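Local coordinates for protein acyl-coenzyme A oxidase acox-1.2 (Caenorhabditis elegans, PDB 5K3J) that catalyses the FAD-dependent desaturation of ascaroside-CoA thioesters with a five-carbon omega side chain, the first step of peroxisomal beta-oxidation in dauer pheromone synthesis, at residues M436-L439 with L440-A443. Numbering follows the deposited sequence.
Sequences MVML and LQLA. With 6QA (~{S}-[2-[3-[[(2~{R})-4-[[[(2~{R},3~{S},4~{R},5~{R})-5-(6-aminopurin-9-yl)-4-oxidanyl-3-phosphonooxy-oxolan-2-yl]methoxy-oxidanyl-phosphoryl]oxy-oxidanyl-phosphoryl]oxy-3,3-dimethyl-2-oxidanyl-butanoyl]amino]propanoylamino]ethyl] 5-[(2~{R},3~{R},5~{R},6~{S})-6-methyl-3,5-bis(oxidanyl)oxan-2-yl]oxypentanethioate), chain E.
The side-chain amide of Q441, whose CB rests on the backbone O of M438 (3.4 Å), is the flat group next to the substrate. Both geminal methyls of the pantoate unit of 6QA lie over the same face. C22 sits above the amide carbon, 3.3 Å from CD of Q441. C23 is displaced toward the oxygen end. OE1 of Q441 accepts a hydrogen bond from NE2 of H382, which helps fix the amide rotation. One turn earlier, V437 and M438 meet the pantetheine arm. CG1 of V437 is anti to the backbone N (chi1 175°) and reaches the pantoate hydroxyl O20 at 3.4 Å. The bent chain of M438 brings CE to 3.7 Å from N17, the beta-alanine amide nitrogen. In i to i+4 bonds, L440 N donates to M436 O and L442 N to M438 O. Q441 N makes weak bonds to both V437 O and M438 O. This buried two-turn stretch of the C-alpha1 domain lines the sites of 6QA, FAD (M436, V437, L440) and ATP (M436, L439). L439, M438, Q441 and L442 pack on helix 379-405, L442 and A443 on helix 520-543, and L440 and A443 on W516 of helix 512-518.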
# COMPACT_ATOMS: atom_id res chain seq x y z
N MET A 436 -16.03 1.59 0.39
CA MET A 436 -16.93 2.72 0.19
C MET A 436 -18.39 2.30 0.26
O MET A 436 -19.21 2.98 0.89
CB MET A 436 -16.66 3.41 -1.16
CG MET A 436 -15.39 4.24 -1.21
SD MET A 436 -15.24 5.42 0.14
CE MET A 436 -13.96 4.64 1.13
N VAL A 437 -18.71 1.18 -0.38
CA VAL A 437 -20.06 0.64 -0.40
C VAL A 437 -20.51 0.22 1.00
O VAL A 437 -21.67 0.40 1.37
CB VAL A 437 -20.16 -0.57 -1.35
CG1 VAL A 437 -21.54 -1.22 -1.27
CG2 VAL A 437 -19.86 -0.15 -2.78
N MET A 438 -19.58 -0.33 1.77
CA MET A 438 -19.87 -0.81 3.12
C MET A 438 -20.02 0.35 4.10
O MET A 438 -20.84 0.29 5.02
CB MET A 438 -18.79 -1.77 3.61
CG MET A 438 -18.82 -3.14 2.96
SD MET A 438 -20.43 -3.94 3.08
CE MET A 438 -20.91 -3.94 1.35
N LEU A 439 -19.23 1.40 3.91
CA LEU A 439 -19.34 2.61 4.71
C LEU A 439 -20.68 3.27 4.45
O LEU A 439 -21.28 3.89 5.33
CB LEU A 439 -18.20 3.58 4.41
CG LEU A 439 -16.85 3.36 5.10
CD1 LEU A 439 -15.82 4.36 4.59
CD2 LEU A 439 -17.00 3.47 6.60
N LEU A 440 -21.15 3.14 3.21
CA LEU A 440 -22.44 3.68 2.80
C LEU A 440 -23.60 2.85 3.34
O LEU A 440 -24.71 3.36 3.51
CB LEU A 440 -22.52 3.77 1.28
CG LEU A 440 -21.81 4.98 0.68
CD1 LEU A 440 -21.77 4.90 -0.84
CD2 LEU A 440 -22.51 6.25 1.14
N GLN A 441 -23.34 1.58 3.60
CA GLN A 441 -24.35 0.68 4.16
C GLN A 441 -24.65 1.04 5.61
O GLN A 441 -25.81 1.02 6.03
CB GLN A 441 -23.89 -0.77 4.06
CG GLN A 441 -24.38 -1.49 2.82
CD GLN A 441 -25.83 -1.92 2.94
OE1 GLN A 441 -26.13 -3.00 3.45
NE2 GLN A 441 -26.74 -1.08 2.46
N LEU A 442 -23.61 1.37 6.36
CA LEU A 442 -23.76 1.78 7.75
C LEU A 442 -24.40 3.17 7.83
O LEU A 442 -25.13 3.48 8.77
CB LEU A 442 -22.40 1.78 8.46
CG LEU A 442 -22.28 2.52 9.80
CD1 LEU A 442 -23.23 1.94 10.83
CD2 LEU A 442 -20.86 2.44 10.29
N ALA A 443 -24.13 3.98 6.81
CA ALA A 443 -24.68 5.33 6.73
C ALA A 443 -26.20 5.29 6.61
O ALA A 443 -26.88 6.20 7.08
CB ALA A 443 -24.07 6.07 5.56
P26 6QA E . -28.60 -5.85 -2.21
P29 6QA E . -31.19 -4.44 -1.60
P50 6QA E . -32.02 0.30 3.50
O01 6QA E . -9.50 -12.68 5.38
C02 6QA E . -10.66 -13.51 5.14
C03 6QA E . -10.62 -13.70 3.62
O04 6QA E . -11.79 -14.21 3.15
C05 6QA E . -12.83 -13.30 3.00
C06 6QA E . -13.26 -13.31 1.50
C07 6QA E . -14.78 -13.01 1.45
C08 6QA E . -15.34 -13.57 0.15
C09 6QA E . -15.98 -12.52 -0.65
S10 6QA E . -17.71 -12.94 -1.20
C11 6QA E . -18.94 -11.66 -0.81
C12 6QA E . -18.39 -10.31 -0.46
N13 6QA E . -19.07 -9.35 -1.25
C14 6QA E . -19.91 -8.34 -0.65
C15 6QA E . -20.65 -7.28 -1.55
C16 6QA E . -22.18 -7.40 -1.26
N17 6QA E . -22.80 -6.07 -1.07
C18 6QA E . -24.25 -5.96 -1.32
C19 6QA E . -24.92 -4.60 -1.13
O20 6QA E . -23.93 -3.62 -0.91
C21 6QA E . -25.91 -4.61 0.06
C22 6QA E . -26.61 -3.18 -0.03
C23 6QA E . -25.12 -4.85 1.39
C24 6QA E . -27.01 -5.66 -0.00
O25 6QA E . -28.17 -5.20 -0.74
O27 6QA E . -27.53 -5.63 -3.30
O28 6QA E . -30.06 -5.08 -2.64
O30 6QA E . -32.42 -5.35 -1.66
O31 6QA E . -30.53 -4.31 -0.06
C32 6QA E . -30.49 -3.11 0.62
C33 6QA E . -31.62 -3.16 1.72
O34 6QA E . -31.65 -4.30 2.30
C35 6QA E . -31.21 -4.15 3.86
N36 6QA E . -30.10 -5.07 4.13
C37 6QA E . -29.03 -5.27 3.34
N38 6QA E . -28.21 -6.18 3.87
C39 6QA E . -28.76 -6.60 5.04
C40 6QA E . -29.97 -5.91 5.21
N41 6QA E . -30.72 -6.15 6.31
C42 6QA E . -30.32 -7.04 7.22
N43 6QA E . -29.17 -7.73 7.09
C44 6QA E . -28.37 -7.55 6.03
N45 6QA E . -27.12 -8.30 5.89
C46 6QA E . -30.90 -2.91 4.06
O47 6QA E . -31.66 -2.36 5.23
C48 6QA E . -31.27 -2.12 2.80
O49 6QA E . -32.35 -1.28 3.02
O51 6QA E . -32.49 1.24 2.44
O52 6QA E . -30.50 0.47 3.73
O53 6QA E . -32.71 0.58 4.81
O54 6QA E . -31.57 -3.06 -2.08
O55 6QA E . -28.85 -7.34 -2.06
O56 6QA E . -24.87 -6.91 -1.67
O57 6QA E . -20.07 -8.28 0.53
O58 6QA E . -15.33 -11.51 -0.90
O59 6QA E . -9.56 -14.62 3.23
C60 6QA E . -9.67 -15.89 3.88
C61 6QA E . -8.55 -16.70 3.28
C62 6QA E . -9.61 -15.73 5.43
C63 6QA E . -10.60 -14.76 5.92
O64 6QA E . -9.89 -17.03 6.06